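Local coordinates for lysyl oxidase (Pichia pastoris, PDB 1W7C), which probably oxidises primary amines, lysyl side chains among them, using a copper ion and a topaquinone cofactor in each subunit, at residues Ala176-Asp181 / Asn619-Tyr624; Asn122-Leu127 / Leu623-Val628. One frame throughout, in Å; residues are numbered along the deposited sequence.

Contact 1: Ala176-Asp181 / Asn619-Tyr624; sequences APQLHD and NTNALY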
# COMPACT_ATOMS: atom_id res chain seq x y z
N ALA A 176 28.80 -14.77 -2.58
CA ALA A 176 28.16 -15.09 -3.85
C ALA A 176 27.75 -13.79 -4.53
O ALA A 176 27.13 -12.92 -3.88
CB ALA A 176 26.94 -15.95 -3.62
N PRO A 177 28.01 -13.65 -5.83
CA PRO A 177 28.59 -14.71 -6.68
C PRO A 177 30.11 -14.80 -6.60
O PRO A 177 30.80 -13.96 -6.02
CB PRO A 177 28.20 -14.23 -8.08
CG PRO A 177 28.26 -12.73 -7.96
CD PRO A 177 27.63 -12.46 -6.61
N GLN A 178 30.62 -15.89 -7.17
CA GLN A 178 32.04 -15.99 -7.50
C GLN A 178 32.41 -14.95 -8.55
O GLN A 178 31.51 -14.38 -9.20
CB GLN A 178 32.34 -17.42 -7.98
CG GLN A 178 32.03 -18.50 -6.93
CD GLN A 178 32.16 -19.89 -7.44
OE1 GLN A 178 32.02 -20.83 -6.66
NE2 GLN A 178 32.41 -20.06 -8.75
N LEU A 179 33.71 -14.68 -8.69
CA LEU A 179 34.23 -13.65 -9.58
C LEU A 179 35.17 -14.26 -10.63
O LEU A 179 36.39 -14.37 -10.43
CB LEU A 179 34.93 -12.58 -8.76
CG LEU A 179 33.98 -11.78 -7.84
CD1 LEU A 179 34.79 -11.02 -6.79
CD2 LEU A 179 33.11 -10.81 -8.62
N HIS A 180 34.60 -14.62 -11.77
CA HIS A 180 35.35 -15.14 -12.90
C HIS A 180 35.65 -14.00 -13.86
O HIS A 180 34.78 -13.20 -14.22
CB HIS A 180 34.58 -16.25 -13.63
CG HIS A 180 35.27 -16.72 -14.87
ND1 HIS A 180 36.45 -17.43 -14.83
CD2 HIS A 180 35.00 -16.52 -16.19
CE1 HIS A 180 36.86 -17.68 -16.07
NE2 HIS A 180 35.99 -17.14 -16.91
N ASP A 181 36.90 -13.94 -14.26
CA ASP A 181 37.38 -12.87 -15.13
C ASP A 181 37.65 -13.48 -16.51
O ASP A 181 38.64 -14.19 -16.67
CB ASP A 181 38.67 -12.25 -14.57
CG ASP A 181 39.15 -11.09 -15.36
OD1 ASP A 181 38.72 -10.89 -16.52
OD2 ASP A 181 40.03 -10.34 -14.91
N ASN A 619 22.45 -18.08 -14.20
CA ASN A 619 22.97 -16.74 -14.48
C ASN A 619 24.06 -16.24 -13.54
O ASN A 619 25.00 -15.58 -13.97
CB ASN A 619 21.85 -15.68 -14.48
CG ASN A 619 21.33 -15.38 -15.86
OD1 ASN A 619 21.17 -16.30 -16.68
ND2 ASN A 619 20.95 -14.13 -16.12
N THR A 620 23.93 -16.51 -12.24
CA THR A 620 24.59 -15.67 -11.24
C THR A 620 26.11 -15.59 -11.34
O THR A 620 26.68 -14.51 -11.18
CB THR A 620 24.15 -16.06 -9.82
OG1 THR A 620 24.57 -15.08 -8.87
CG2 THR A 620 24.72 -17.38 -9.33
N ASN A 621 26.78 -16.72 -11.64
CA ASN A 621 28.26 -16.72 -11.78
C ASN A 621 28.77 -16.39 -13.17
O ASN A 621 29.98 -16.22 -13.36
CB ASN A 621 28.84 -18.04 -11.29
CG ASN A 621 28.48 -18.33 -9.85
OD1 ASN A 621 28.68 -17.48 -8.97
ND2 ASN A 621 27.93 -19.52 -9.60
N ALA A 622 27.88 -16.33 -14.14
CA ALA A 622 28.26 -16.06 -15.52
C ALA A 622 28.16 -14.56 -15.77
O ALA A 622 27.19 -14.04 -16.34
CB ALA A 622 27.37 -16.86 -16.48
N LEU A 623 29.16 -13.83 -15.27
CA LEU A 623 29.01 -12.41 -15.03
C LEU A 623 28.86 -11.59 -16.31
O LEU A 623 28.15 -10.59 -16.31
CB LEU A 623 30.20 -11.88 -14.23
CG LEU A 623 30.44 -12.47 -12.83
CD1 LEU A 623 31.71 -11.89 -12.21
CD2 LEU A 623 29.21 -12.28 -11.91
N TYR A 624 29.54 -12.00 -17.38
CA TYR A 624 29.60 -11.25 -18.62
C TYR A 624 28.79 -11.89 -19.77
O TYR A 624 28.31 -11.20 -20.67
CB TYR A 624 31.06 -10.98 -19.03
CG TYR A 624 31.73 -10.10 -18.00
CD1 TYR A 624 32.45 -10.67 -16.95
CD2 TYR A 624 31.55 -8.74 -18.01
CE1 TYR A 624 33.00 -9.89 -15.95
CE2 TYR A 624 32.12 -7.93 -17.01
CZ TYR A 624 32.85 -8.51 -15.99
OH TYR A 624 33.38 -7.73 -14.98
O HOH W 1 31.87 -15.59 -11.62
O HOH W 2 32.23 -14.31 -15.23
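N621 meets the P177-Q178 backbone with its carboxamide oxygen: OD1 accepts from Q178 N at 3.1 Å, with a bent N-H...O angle of 143°. N621 CG lies anti to its carbonyl carbon, beside the backbone N (chi1 -58°), which helps place the carboxamide at Q178 N. The same oxygen also packs against P177 CB, 3.4 Å away. N621 ND2 bonds to G132 O, and with both ends of the amide tied its rotation is probably fixed. The Q178 carboxamide stacks on it with the planes 24° apart, and Q178 OE1 takes a bond from K142. P177, which follows a cis peptide bond, rests its CB 3.5 Å from T620 O. The contact thus joins strand 170-180, an outermost strand of a five-stranded antiparallel sheet within the chain, to a loop of the copper amine oxidase enzyme domain. N619 to A622 form a type I beta turn in that loop, with A622 N bonded to N619 O. L623 sets CD2 4.1 Å from P177 CG and CD1 4.0 Å from L179 CD2, with Q178 O beside both methyls; its side chain crosses that of P177 at about a right angle. Two waters bridge the backbones. Water 1 donates to N621 O at 2.6 Å and accepts from H180 N; water 2 donates to H180 O and accepts from L623 N at 3.1 Å.

Contact 2: Asn122-Leu127 / Leu623-Val628; sequences NGKSKL and LYDPPV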
# COMPACT_ATOMS: atom_id res chain seq x y z
N ASN A 122 22.12 -16.16 -25.07
CA ASN A 122 23.51 -16.32 -25.51
C ASN A 122 23.70 -17.48 -26.48
O ASN A 122 24.81 -17.72 -26.95
CB ASN A 122 24.46 -16.42 -24.30
CG ASN A 122 24.49 -17.81 -23.65
OD1 ASN A 122 23.71 -18.68 -23.98
ND2 ASN A 122 25.40 -17.97 -22.71
N GLY A 123 22.61 -18.16 -26.81
CA GLY A 123 22.58 -19.21 -27.82
C GLY A 123 23.27 -20.52 -27.46
O GLY A 123 23.48 -21.36 -28.34
N LYS A 124 23.60 -20.69 -26.19
CA LYS A 124 24.37 -21.84 -25.74
C LYS A 124 23.54 -22.76 -24.85
O LYS A 124 22.79 -22.29 -23.99
CB LYS A 124 25.60 -21.38 -24.96
CG LYS A 124 26.56 -20.56 -25.79
CD LYS A 124 27.69 -19.94 -25.00
CE LYS A 124 28.50 -19.03 -25.88
NZ LYS A 124 29.56 -18.37 -25.11
N SER A 125 23.70 -24.06 -25.05
CA SER A 125 23.23 -25.06 -24.12
C SER A 125 24.23 -25.36 -23.01
O SER A 125 23.82 -25.87 -21.96
CB SER A 125 22.87 -26.36 -24.84
OG SER A 125 24.01 -26.84 -25.56
N LYS A 126 25.51 -25.10 -23.25
CA LYS A 126 26.57 -25.45 -22.35
C LYS A 126 27.02 -24.21 -21.53
O LYS A 126 27.30 -23.14 -22.08
CB LYS A 126 27.80 -25.95 -23.16
CG LYS A 126 27.51 -27.28 -23.87
CD LYS A 126 28.73 -27.78 -24.69
CE LYS A 126 28.47 -29.09 -25.40
NZ LYS A 126 27.44 -28.98 -26.44
N LEU A 127 27.11 -24.42 -20.22
CA LEU A 127 27.61 -23.43 -19.27
C LEU A 127 28.98 -23.89 -18.79
O LEU A 127 29.06 -24.93 -18.15
CB LEU A 127 26.63 -23.31 -18.10
CG LEU A 127 27.00 -22.40 -16.93
CD1 LEU A 127 26.81 -20.95 -17.34
CD2 LEU A 127 26.18 -22.73 -15.72
N LEU A 623 29.16 -13.83 -15.27
CA LEU A 623 29.01 -12.41 -15.03
C LEU A 623 28.86 -11.59 -16.31
O LEU A 623 28.15 -10.59 -16.31
CB LEU A 623 30.20 -11.88 -14.23
CG LEU A 623 30.44 -12.47 -12.83
CD1 LEU A 623 31.71 -11.89 -12.21
CD2 LEU A 623 29.21 -12.28 -11.91
N TYR A 624 29.54 -12.00 -17.38
CA TYR A 624 29.60 -11.25 -18.62
C TYR A 624 28.79 -11.89 -19.77
O TYR A 624 28.31 -11.20 -20.67
CB TYR A 624 31.06 -10.98 -19.03
CG TYR A 624 31.73 -10.10 -18.00
CD1 TYR A 624 32.45 -10.67 -16.95
CD2 TYR A 624 31.55 -8.74 -18.01
CE1 TYR A 624 33.00 -9.89 -15.95
CE2 TYR A 624 32.12 -7.93 -17.01
CZ TYR A 624 32.85 -8.51 -15.99
OH TYR A 624 33.38 -7.73 -14.98
N ASP A 625 28.67 -13.22 -19.73
CA ASP A 625 27.97 -14.00 -20.75
C ASP A 625 26.93 -14.95 -20.16
O ASP A 625 27.00 -16.16 -20.38
CB ASP A 625 29.00 -14.79 -21.61
CG ASP A 625 28.38 -15.45 -22.80
OD1 ASP A 625 28.94 -16.45 -23.29
OD2 ASP A 625 27.34 -15.02 -23.33
N PRO A 626 25.97 -14.41 -19.41
CA PRO A 626 24.94 -15.27 -18.81
C PRO A 626 24.05 -15.92 -19.85
O PRO A 626 23.87 -15.38 -20.94
CB PRO A 626 24.14 -14.29 -17.95
CG PRO A 626 24.28 -13.00 -18.67
CD PRO A 626 25.75 -12.99 -19.09
N PRO A 627 23.50 -17.08 -19.52
CA PRO A 627 22.50 -17.72 -20.37
C PRO A 627 21.43 -16.76 -20.86
O PRO A 627 21.16 -16.75 -22.08
CB PRO A 627 21.97 -18.86 -19.51
CG PRO A 627 23.15 -19.24 -18.69
CD PRO A 627 23.83 -17.92 -18.35
N VAL A 628 20.89 -15.94 -19.96
CA VAL A 628 19.97 -14.88 -20.34
C VAL A 628 20.55 -13.52 -19.94
O VAL A 628 20.81 -13.25 -18.74
CB VAL A 628 18.59 -15.07 -19.69
CG1 VAL A 628 17.73 -13.81 -19.90
CG2 VAL A 628 17.89 -16.28 -20.28
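P627 O receives the backbone N-H of N122 at 3.2 Å, and the N-H...O angle of 160° makes this a nearly straight bond. Beside it the N122 side chain lies against the D625-P627 backbone. Its CG sits between the backbone N and the carbonyl carbon (chi1 80°), which brings CG to 3.7 Å from P626 O. ND2, farther out, gives a weak bond to D625 O, 3.4 Å away. D625 flanks the same side chain with its carboxylate, OD2 lying 3.3 Å from N122 CB. Its other oxygen, OD1, forms a salt bridge with K124 NZ at 2.7 Å; the lysine chain is extended beyond CG and crosses the D625 side chain at about a right angle, and NZ meets OD1 nearly in line with the D625 CG-OD1 bond. An apolar touch, L127 CD1 to P627 CG at 4.3 Å, adds to these polar links.

The next layer sets the turn that presents these groups. N122 OD1 accepts from K124 N at 3.0 Å, an Asx turn in which the donor stands above the carbonyl plane, and G123 between them has a positive phi. An alanine at N122 would probably leave K124 N without this acceptor and D625 O without its weak donor, freeing the turn that carries K124 to its carboxylate. Beyond the turn, S125 OG and K126 NZ both bind E98 OE2, and L127 pairs through its backbone with F97. Strand 126-128 thereby lies antiparallel to strand 96-103, while segment 623-628 belongs to the loop between strands 602-606 and 642-654.

In the fold
Contacts 1 and 2 lie with centres 11 Å apart and end on the same loop, between strands 602-606 and 642-654, sharing L623 and Y624. One loop of the enzyme domain therefore meets strand 170-180 on one part and the 122-127 turn on the next. It is tied internally as well: N619 ND2 lies 2.8 Å from V628 O, a probable hydrogen bond, and N619 OD1 packs 3.5 Å from P627 CD. In contact 1 the T620 side chain is about 9 Å from that of D358, the predicted proton acceptor. In contact 2 the P627 side chain is about 10 Å from that of F633, a calcium-site residue.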